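Local coordinates for AT-rich DNA-binding protein (Thermus thermophilus, PDB 2DT5) that probably represses transcription in response to the cellular NADH/NAD(+) balance, working as a homodimer that binds DNA and the dinucleotide, at residues Gly89-Ala94 / Leu145-Arg150; Glu19-Gln24 / Ser31-Gly36; Leu196-Ala199 / Lys204-Glu207. The protein carries 1 engineered substitution. All blocks are in the same frame, centred on the assembly; numbering follows the deposited sequence.

Contact 1. Residues Gly89-Ala94 / Leu145-Arg150. With NAD (nicotinamide-adenine-dinucleotide), chain L.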
loop_
_atom_site.group_PDB
_atom_site.type_symbol
_atom_site.label_atom_id
_atom_site.label_comp_id
_atom_site.label_asym_id
_atom_site.label_seq_id
_atom_site.Cartn_x
_atom_site.Cartn_y
_atom_site.Cartn_z
ATOM N N GLY B 89 19.104 -4.080 -6.798
ATOM C CA GLY B 89 19.491 -5.038 -5.793
ATOM C C GLY B 89 18.377 -6.067 -5.712
ATOM O O GLY B 89 17.734 -6.382 -6.716
ATOM N N ARG B 90 18.134 -6.585 -4.517
ATOM C CA ARG B 90 17.088 -7.573 -4.330
ATOM C C ARG B 90 15.690 -7.045 -4.681
ATOM O O ARG B 90 15.014 -7.618 -5.536
ATOM C CB ARG B 90 17.149 -8.102 -2.897
ATOM C CG ARG B 90 18.455 -8.884 -2.651
ATOM C CD ARG B 90 18.661 -9.216 -1.180
ATOM N NE ARG B 90 18.706 -8.021 -0.345
ATOM C CZ ARG B 90 18.694 -8.047 0.983
ATOM N NH1 ARG B 90 18.651 -9.213 1.609
ATOM N NH2 ARG B 90 18.672 -6.918 1.681
ATOM N N LEU B 91 15.252 -5.961 -4.043
ATOM C CA LEU B 91 13.930 -5.415 -4.344
ATOM C C LEU B 91 13.850 -4.971 -5.809
ATOM O O LEU B 91 12.892 -5.291 -6.516
ATOM C CB LEU B 91 13.611 -4.231 -3.427
ATOM C CG LEU B 91 12.289 -3.501 -3.713
ATOM C CD1 LEU B 91 11.128 -4.493 -3.682
ATOM C CD2 LEU B 91 12.071 -2.387 -2.664
ATOM N N GLY B 92 14.872 -4.257 -6.266
ATOM C CA GLY B 92 14.875 -3.784 -7.637
ATOM C C GLY B 92 14.748 -4.895 -8.673
ATOM O O GLY B 92 14.024 -4.744 -9.661
ATOM N N SER B 93 15.441 -6.009 -8.451
ATOM C CA SER B 93 15.402 -7.129 -9.390
ATOM C C SER B 93 14.054 -7.848 -9.353
ATOM O O SER B 93 13.578 -8.345 -10.374
ATOM C CB SER B 93 16.540 -8.113 -9.091
ATOM O OG SER B 93 17.804 -7.474 -9.254
ATOM N N ALA B 94 13.455 -7.914 -8.174
ATOM C CA ALA B 94 12.144 -8.539 -8.016
ATOM C C ALA B 94 11.142 -7.699 -8.832
ATOM O O ALA B 94 10.315 -8.238 -9.563
ATOM C CB ALA B 94 11.743 -8.560 -6.529
ATOM N N LEU B 145 11.431 4.094 -10.263
ATOM C CA LEU B 145 11.178 3.296 -9.056
ATOM C C LEU B 145 12.513 3.316 -8.295
ATOM O O LEU B 145 13.514 2.733 -8.744
ATOM C CB LEU B 145 10.768 1.852 -9.428
ATOM C CG LEU B 145 9.275 1.622 -9.745
ATOM C CD1 LEU B 145 8.808 2.599 -10.796
ATOM C CD2 LEU B 145 9.045 0.178 -10.223
ATOM N N LEU B 146 12.529 4.011 -7.163
ATOM C CA LEU B 146 13.739 4.153 -6.379
ATOM C C LEU B 146 13.871 3.072 -5.329
ATOM O O LEU B 146 13.184 3.094 -4.323
ATOM C CB LEU B 146 13.783 5.526 -5.700
ATOM C CG LEU B 146 15.154 5.910 -5.112
ATOM C CD1 LEU B 146 16.247 5.742 -6.182
ATOM C CD2 LEU B 146 15.115 7.347 -4.609
ATOM N N THR B 147 14.795 2.148 -5.562
ATOM C CA THR B 147 15.027 1.037 -4.656
ATOM C C THR B 147 16.508 0.928 -4.250
ATOM O O THR B 147 17.110 -0.140 -4.356
ATOM C CB THR B 147 14.556 -0.282 -5.320
ATOM O OG1 THR B 147 15.086 -0.349 -6.651
ATOM C CG2 THR B 147 13.017 -0.304 -5.427
ATOM N N VAL B 148 17.098 2.047 -3.828
ATOM C CA VAL B 148 18.482 2.046 -3.357
ATOM C C VAL B 148 18.397 2.120 -1.837
ATOM O O VAL B 148 17.346 2.470 -1.291
ATOM C CB VAL B 148 19.289 3.284 -3.880
ATOM C CG1 VAL B 148 19.282 3.312 -5.397
ATOM C CG2 VAL B 148 18.705 4.578 -3.326
ATOM N N PRO B 149 19.484 1.775 -1.124
ATOM C CA PRO B 149 19.436 1.846 0.342
ATOM C C PRO B 149 19.087 3.277 0.787
ATOM O O PRO B 149 19.291 4.233 0.034
ATOM C CB PRO B 149 20.859 1.461 0.758
ATOM C CG PRO B 149 21.319 0.582 -0.346
ATOM C CD PRO B 149 20.795 1.289 -1.583
ATOM N N ARG B 150 18.566 3.412 2.002
ATOM C CA ARG B 150 18.191 4.713 2.558
ATOM C C ARG B 150 19.286 5.767 2.418
ATOM O O ARG B 150 19.060 6.887 1.932
ATOM C CB ARG B 150 17.848 4.564 4.043
ATOM C CG ARG B 150 17.560 5.881 4.735
ATOM C CD ARG B 150 16.917 5.676 6.092
ATOM N NE ARG B 150 16.262 6.902 6.550
ATOM C CZ ARG B 150 15.399 6.964 7.563
ATOM N NH1 ARG B 150 15.078 5.866 8.239
ATOM N NH2 ARG B 150 14.847 8.126 7.894
HETATM P PA NAD L . 20.077 -4.097 -1.702
HETATM O O1A NAD L . 19.868 -5.542 -2.022
HETATM O O2A NAD L . 21.213 -3.694 -0.813
HETATM O O5B NAD L . 20.168 -3.385 -3.086
HETATM C C5B NAD L . 20.390 -1.959 -3.226
HETATM C C4B NAD L . 20.982 -1.759 -4.598
HETATM O O4B NAD L . 21.157 -0.308 -4.701
HETATM C C3B NAD L . 22.438 -2.325 -4.830
HETATM O O3B NAD L . 22.437 -3.191 -6.008
HETATM C C2B NAD L . 23.327 -1.097 -5.019
HETATM O O2B NAD L . 24.440 -1.234 -5.818
HETATM C C1B NAD L . 22.281 -0.107 -5.522
HETATM N N9A NAD L . 22.645 1.272 -5.331
HETATM C C8A NAD L . 23.224 1.983 -4.270
HETATM N N7A NAD L . 23.374 3.269 -4.531
HETATM C C5A NAD L . 22.909 3.484 -5.779
HETATM C C6A NAD L . 22.802 4.684 -6.622
HETATM N N6A NAD L . 23.203 5.869 -6.221
HETATM N N1A NAD L . 22.242 4.466 -7.884
HETATM C C2A NAD L . 21.813 3.277 -8.359
HETATM N N3A NAD L . 21.895 2.106 -7.592
HETATM C C4A NAD L . 22.454 2.255 -6.312
HETATM O O3 NAD L . 18.741 -3.508 -1.043
HETATM P PN NAD L . 17.189 -4.065 -1.032
HETATM O O1N NAD L . 17.036 -5.046 0.058
HETATM O O2N NAD L . 16.890 -4.473 -2.437
HETATM O O5D NAD L . 16.412 -2.716 -0.594
HETATM C C5D NAD L . 16.383 -1.562 -1.485
HETATM C C4D NAD L . 15.609 -0.470 -0.846
HETATM O O4D NAD L . 14.197 -0.944 -0.616
HETATM C C3D NAD L . 16.116 -0.050 0.598
HETATM O O3D NAD L . 16.000 1.379 0.768
HETATM C C2D NAD L . 15.139 -0.775 1.505
HETATM O O2D NAD L . 15.093 -0.295 2.807
HETATM C C1D NAD L . 13.804 -0.588 0.700
HETATM N N1N NAD L . 12.725 -1.442 1.261
HETATM C C2N NAD L . 11.413 -0.904 1.141
HETATM C C3N NAD L . 10.319 -1.640 1.260
HETATM C C7N NAD L . 8.970 -0.993 1.166
HETATM O O7N NAD L . 7.976 -1.658 1.528
HETATM N N7N NAD L . 8.889 0.283 0.748
HETATM C C4N NAD L . 10.403 -3.143 1.513
HETATM C C5N NAD L . 11.662 -3.673 0.854
HETATM C C6N NAD L . 12.828 -2.901 1.072
HETATM O O HOH W 1 17.023 -3.061 -4.782
#
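Leu91 and Thr147 meet through methyl groups, their side chains crossing at about a right angle. Leu91 carries CG anti to its backbone N, which brings CD2 to 3.6 Å from Thr147 CG2 and 3.3 Å from NAD O4D. Thr147 has chi1 48°, setting OG1 between its backbone N and carbonyl carbon; there OG1 lies 3.6 Å from Gly92 CA and hydrogen-bonds to Gly87 O. A side chain at Gly92 would be tight against that hydroxyl, and one at Gly89 would collide with the dinucleotide. A water between the segments accepts from Gly92 N and lies within donating distance of Thr147 O and NAD O2N. The helix start holds the diphosphate: the N-H of Arg90 points almost straight at NAD O1A (177°), while Leu91 N is 2.7 Å from NAD O2N. The Arg90 chain bends at chi3 (-59°), bringing NE to NAD O1A at 3.2 Å and NH2 into a weak bond with NAD O1N; NH2 also salt-bridges Asp97 of the second subunit. From the 145-150 segment, Val148 O accepts a hydrogen bond from NAD O3D at 2.7 Å. Glycines and amides round a diphosphate at a strand-turn-helix are the hallmark of the Rossmann dinucleotide-binding fold, here with a GxGxxG sequence.

Contact 2. Residues Glu19-Gln24 / Ser31-Gly36. Engineered in segment 31-36: Gly36 (natural residue Glu). With SO4 (sulfate ion), chain J.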
loop_
_atom_site.group_PDB
_atom_site.type_symbol
_atom_site.label_atom_id
_atom_site.label_comp_id
_atom_site.label_asym_id
_atom_site.label_seq_id
_atom_site.Cartn_x
_atom_site.Cartn_y
_atom_site.Cartn_z
ATOM N N GLU B 19 -13.490 -2.997 -12.619
ATOM C CA GLU B 19 -12.782 -4.036 -13.354
ATOM C C GLU B 19 -13.361 -5.385 -12.956
ATOM O O GLU B 19 -13.495 -6.276 -13.795
ATOM C CB GLU B 19 -11.282 -4.031 -13.025
ATOM C CG GLU B 19 -10.523 -2.773 -13.427
ATOM C CD GLU B 19 -9.087 -2.767 -12.898
ATOM O OE1 GLU B 19 -8.890 -3.010 -11.684
ATOM O OE2 GLU B 19 -8.155 -2.513 -13.692
ATOM N N GLU B 20 -13.700 -5.535 -11.674
ATOM C CA GLU B 20 -14.256 -6.799 -11.207
ATOM C C GLU B 20 -15.747 -6.907 -11.508
ATOM O O GLU B 20 -16.244 -7.996 -11.767
ATOM C CB GLU B 20 -13.953 -7.032 -9.711
ATOM C CG GLU B 20 -14.077 -5.827 -8.783
ATOM C CD GLU B 20 -13.576 -6.123 -7.352
ATOM O OE1 GLU B 20 -12.406 -6.549 -7.203
ATOM O OE2 GLU B 20 -14.351 -5.926 -6.380
ATOM N N LEU B 21 -16.461 -5.787 -11.488
ATOM C CA LEU B 21 -17.873 -5.822 -11.830
ATOM C C LEU B 21 -17.938 -6.247 -13.294
ATOM O O LEU B 21 -18.793 -7.037 -13.688
ATOM C CB LEU B 21 -18.513 -4.444 -11.670
ATOM C CG LEU B 21 -18.980 -4.055 -10.267
ATOM C CD1 LEU B 21 -19.531 -2.646 -10.283
ATOM C CD2 LEU B 21 -20.060 -5.023 -9.810
ATOM N N GLU B 22 -17.013 -5.725 -14.093
ATOM C CA GLU B 22 -16.964 -6.051 -15.511
ATOM C C GLU B 22 -16.589 -7.516 -15.698
ATOM O O GLU B 22 -17.042 -8.167 -16.639
ATOM C CB GLU B 22 -15.940 -5.171 -16.240
ATOM C CG GLU B 22 -15.933 -5.366 -17.759
ATOM C CD GLU B 22 -14.833 -4.581 -18.462
ATOM O OE1 GLU B 22 -13.643 -4.901 -18.257
ATOM O OE2 GLU B 22 -15.156 -3.640 -19.223
ATOM N N ALA B 23 -15.748 -8.032 -14.808
ATOM C CA ALA B 23 -15.338 -9.424 -14.904
ATOM C C ALA B 23 -16.543 -10.312 -14.602
ATOM O O ALA B 23 -16.676 -11.406 -15.149
ATOM C CB ALA B 23 -14.207 -9.708 -13.918
ATOM N N GLN B 24 -17.421 -9.821 -13.732
ATOM C CA GLN B 24 -18.621 -10.546 -13.343
ATOM C C GLN B 24 -19.762 -10.372 -14.350
ATOM O O GLN B 24 -20.912 -10.691 -14.050
ATOM C CB GLN B 24 -19.087 -10.069 -11.970
ATOM C CG GLN B 24 -18.047 -10.225 -10.871
ATOM C CD GLN B 24 -18.472 -9.546 -9.579
ATOM O OE1 GLN B 24 -18.589 -8.321 -9.515
ATOM N NE2 GLN B 24 -18.710 -10.343 -8.542
ATOM N N SER B 31 -24.274 4.546 -7.994
ATOM C CA SER B 31 -23.425 5.208 -7.020
ATOM C C SER B 31 -23.555 4.476 -5.696
ATOM O O SER B 31 -22.624 4.448 -4.888
ATOM C CB SER B 31 -23.849 6.668 -6.835
ATOM O OG SER B 31 -23.475 7.462 -7.955
ATOM N N GLU B 32 -24.722 3.879 -5.483
ATOM C CA GLU B 32 -24.978 3.152 -4.255
ATOM C C GLU B 32 -24.204 1.838 -4.255
ATOM O O GLU B 32 -23.528 1.500 -3.285
ATOM C CB GLU B 32 -26.477 2.906 -4.109
ATOM C CG GLU B 32 -26.864 2.374 -2.743
ATOM C CD GLU B 32 -28.351 2.491 -2.474
ATOM O OE1 GLU B 32 -28.835 3.638 -2.316
ATOM O OE2 GLU B 32 -29.029 1.438 -2.431
ATOM N N GLN B 33 -24.282 1.100 -5.352
ATOM C CA GLN B 33 -23.550 -0.154 -5.450
ATOM C C GLN B 33 -22.047 0.114 -5.370
ATOM O O GLN B 33 -21.322 -0.602 -4.679
ATOM C CB GLN B 33 -23.875 -0.856 -6.758
ATOM C CG GLN B 33 -23.005 -2.060 -7.029
ATOM C CD GLN B 33 -23.246 -2.642 -8.405
ATOM O OE1 GLN B 33 -22.667 -3.664 -8.770
ATOM N NE2 GLN B 33 -24.106 -1.989 -9.183
ATOM N N LEU B 34 -21.578 1.138 -6.087
ATOM C CA LEU B 34 -20.154 1.495 -6.064
ATOM C C LEU B 34 -19.753 1.931 -4.654
ATOM O O LEU B 34 -18.739 1.508 -4.127
ATOM C CB LEU B 34 -19.878 2.638 -7.048
ATOM C CG LEU B 34 -18.988 2.356 -8.267
ATOM C CD1 LEU B 34 -19.329 1.028 -8.894
ATOM C CD2 LEU B 34 -19.162 3.480 -9.279
ATOM N N GLY B 35 -20.573 2.770 -4.044
ATOM C CA GLY B 35 -20.272 3.260 -2.715
ATOM C C GLY B 35 -20.113 2.140 -1.712
ATOM O O GLY B 35 -19.263 2.206 -0.824
ATOM N N GLY B 36 -20.942 1.112 -1.860
ATOM C CA GLY B 36 -20.899 -0.024 -0.960
ATOM C C GLY B 36 -19.636 -0.828 -1.163
ATOM O O GLY B 36 -18.920 -1.116 -0.210
HETATM S S SO4 J . -26.944 7.407 -9.247
HETATM O O1 SO4 J . -26.021 8.413 -8.687
HETATM O O2 SO4 J . -27.430 7.884 -10.549
HETATM O O3 SO4 J . -26.254 6.114 -9.455
HETATM O O4 SO4 J . -28.064 7.216 -8.309
#
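Leu21, on helix 7-23, points across to helix 31-37, where both its methyls meet the amide oxygen of Gln33 and one of them, CD1, also touches a methyl of Leu34. Leu34 is the closest residue by backbone, its CA 9.6 Å from that of Leu21, so the gap is bridged by side chains alone. Gln33 can be followed outward. Its CB heads toward the opposing helix, and CG stands anti to the backbone N (chi1 171°). Since chi2 is -174°, the chain runs on extended, and it approaches Leu21 from the opposite direction. CB and CG make no close approach to Leu21; CD comes to 4.2 Å from Leu21 CD1. OE1 makes a tight, non-bonded approach, 3.1 Å from Leu21 CD2 and 3.6 Å from Leu21 CD1. NE2 lies near Thr29 OG1, a residue that Leu21 also touches. Leu34 leaves its helix at an angle to this line, yet its CD1 reaches Leu21 CD1 at 3.9 Å. Leu34 also packs on Ile17, Val45 and Leu67, so the contact belongs to the interior of the predicted helix-turn-helix region. An alanine in place of Leu21 is likely to open a gap between the helices, leaving Leu34 CD1 without this methyl neighbour and the Gln33 amide freer to turn. At the start of helix 31-37, Ser31 N donates to O3 of a sulfate, probably from the crystallisation liquor, at 2.9 Å (163°); Ser31 OG pairs with sulfate O1 and with Tyr62 OH. No hydrogen bond joins the two segments, so their cohesion is probably dispersion and burial of apolar surface; the Gln33 amide oxygen gains no polar partner from Leu21, whose methyls it touches.

Contact 3. Residues Leu196-Ala199 / Lys204-Glu207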
loop_
_atom_site.group_PDB
_atom_site.type_symbol
_atom_site.label_atom_id
_atom_site.label_comp_id
_atom_site.label_asym_id
_atom_site.label_seq_id
_atom_site.Cartn_x
_atom_site.Cartn_y
_atom_site.Cartn_z
ATOM N N LEU B 196 -4.213 -6.230 8.987
ATOM C CA LEU B 196 -4.380 -7.640 9.384
ATOM C C LEU B 196 -4.588 -7.789 10.892
ATOM O O LEU B 196 -5.418 -8.596 11.335
ATOM C CB LEU B 196 -3.177 -8.496 8.976
ATOM C CG LEU B 196 -3.039 -8.921 7.517
ATOM C CD1 LEU B 196 -1.639 -9.539 7.295
ATOM C CD2 LEU B 196 -4.135 -9.934 7.172
ATOM N N SER B 197 -3.825 -7.048 11.690
ATOM C CA SER B 197 -4.008 -7.150 13.135
ATOM C C SER B 197 -5.445 -6.728 13.434
ATOM O O SER B 197 -6.144 -7.388 14.200
ATOM C CB SER B 197 -3.004 -6.271 13.886
ATOM O OG SER B 197 -2.970 -4.961 13.357
ATOM N N PHE B 198 -5.895 -5.648 12.802
ATOM C CA PHE B 198 -7.261 -5.182 13.014
ATOM C C PHE B 198 -8.244 -6.288 12.638
ATOM O O PHE B 198 -9.158 -6.606 13.397
ATOM C CB PHE B 198 -7.564 -3.938 12.168
ATOM C CG PHE B 198 -9.014 -3.547 12.177
ATOM C CD1 PHE B 198 -9.548 -2.828 13.237
ATOM C CD2 PHE B 198 -9.870 -3.974 11.166
ATOM C CE1 PHE B 198 -10.908 -2.547 13.296
ATOM C CE2 PHE B 198 -11.236 -3.698 11.219
ATOM C CZ PHE B 198 -11.756 -2.984 12.286
ATOM N N ALA B 199 -8.048 -6.872 11.457
ATOM C CA ALA B 199 -8.920 -7.931 10.973
ATOM C C ALA B 199 -8.929 -9.160 11.887
ATOM O O ALA B 199 -9.986 -9.708 12.188
ATOM C CB ALA B 199 -8.507 -8.326 9.558
ATOM N N LYS B 204 -15.486 -10.158 12.750
ATOM C CA LYS B 204 -16.843 -9.951 12.257
ATOM C C LYS B 204 -17.196 -8.468 12.151
ATOM O O LYS B 204 -18.372 -8.102 12.131
ATOM C CB LYS B 204 -17.827 -10.632 13.211
ATOM C CG LYS B 204 -17.418 -12.039 13.647
ATOM C CD LYS B 204 -17.713 -13.074 12.573
ATOM C CE LYS B 204 -19.216 -13.253 12.375
ATOM N NZ LYS B 204 -19.549 -14.391 11.471
ATOM N N TRP B 205 -16.172 -7.626 12.079
ATOM C CA TRP B 205 -16.349 -6.176 12.002
ATOM C C TRP B 205 -17.554 -5.659 11.216
ATOM O O TRP B 205 -17.631 -5.851 10.006
ATOM C CB TRP B 205 -15.098 -5.525 11.418
ATOM C CG TRP B 205 -15.190 -4.039 11.410
ATOM C CD1 TRP B 205 -15.098 -3.206 10.325
ATOM C CD2 TRP B 205 -15.401 -3.198 12.547
ATOM N NE1 TRP B 205 -15.233 -1.896 10.722
ATOM C CE2 TRP B 205 -15.413 -1.861 12.082
ATOM C CE3 TRP B 205 -15.562 -3.443 13.920
ATOM C CZ2 TRP B 205 -15.606 -0.771 12.939
ATOM C CZ3 TRP B 205 -15.752 -2.359 14.774
ATOM C CH2 TRP B 205 -15.765 -1.039 14.280
ATOM N N ARG B 206 -18.485 -5.008 11.920
ATOM C CA ARG B 206 -19.664 -4.402 11.301
ATOM C C ARG B 206 -20.625 -5.316 10.539
ATOM O O ARG B 206 -21.508 -4.819 9.838
ATOM C CB ARG B 206 -19.227 -3.285 10.343
ATOM C CG ARG B 206 -19.430 -1.845 10.822
ATOM C CD ARG B 206 -18.608 -1.548 12.047
ATOM N NE ARG B 206 -18.510 -0.121 12.378
ATOM C CZ ARG B 206 -19.512 0.760 12.350
ATOM N NH1 ARG B 206 -20.743 0.407 11.980
ATOM N NH2 ARG B 206 -19.292 2.004 12.751
ATOM N N GLU B 207 -20.478 -6.630 10.641
ATOM C CA GLU B 207 -21.395 -7.499 9.913
ATOM C C GLU B 207 -22.820 -7.376 10.452
ATOM O O GLU B 207 -23.042 -6.802 11.521
ATOM C CB GLU B 207 -20.913 -8.952 9.968
ATOM C CG GLU B 207 -19.625 -9.167 9.166
ATOM C CD GLU B 207 -19.134 -10.610 9.150
ATOM O OE1 GLU B 207 -18.084 -10.862 8.525
ATOM O OE2 GLU B 207 -19.788 -11.488 9.756
#
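Phe198 and Trp205 both carry CG anti to the backbone N, with chi1 171° and -176°, and these torsions send the two rings toward each other from helix 192-201 and from the type II beta turn Lys204-Glu207 that follows it. The result is a T-shaped (edge-to-face) pair: the planes stand at 82°, and the centroid of the Phe198 ring is 5.0 Å from that of the five-membered ring of Trp205. Phe198 supplies the edge. Its CZ lies over one indole face, displaced toward the rim, at 3.7 Å from Trp205 CD2, while CE2 is 4.0 Å from Trp205 CD1. On the opposite face of the indole comes Arg206 CD. The turn is closed by Glu207 N bonding to Lys204 O at 3.0 Å, and a salt bridge links the side chains of Lys204 and Glu207. The contact thus joins helix 192-201 to the loop after it, at the surface where the second subunit of the homodimer packs: Ile74 of that subunit lies on Phe198, and its Tyr51 makes a cation-pi contact with Arg206. The same tyrosine also holds the indole N-H, Trp205 NE1 being hydrogen-bonded to Tyr51 OH of that neighbouring subunit.

Contacts 1 and 2 are buried and belong to different parts of the protein, the Rossmann-type region that binds the dinucleotide and the N-terminal DNA-binding region; their centres lie 35 Å apart on opposite sides of the chain's centre. Contact 3 is only partly buried and joins helix 192-201 to the loop after it. None shares a helix or strand with another, and the nearest atoms of contacts 2 and 3 are still about 11 Å apart. Their chemistry follows their place: cofactor, water and backbone amides dominate contact 1; leucine methyls against each other and against an amide oxygen, contact 2; and aromatic rings, contact 3. The second subunit touches contacts 1 and 3, but not the two segments of contact 2.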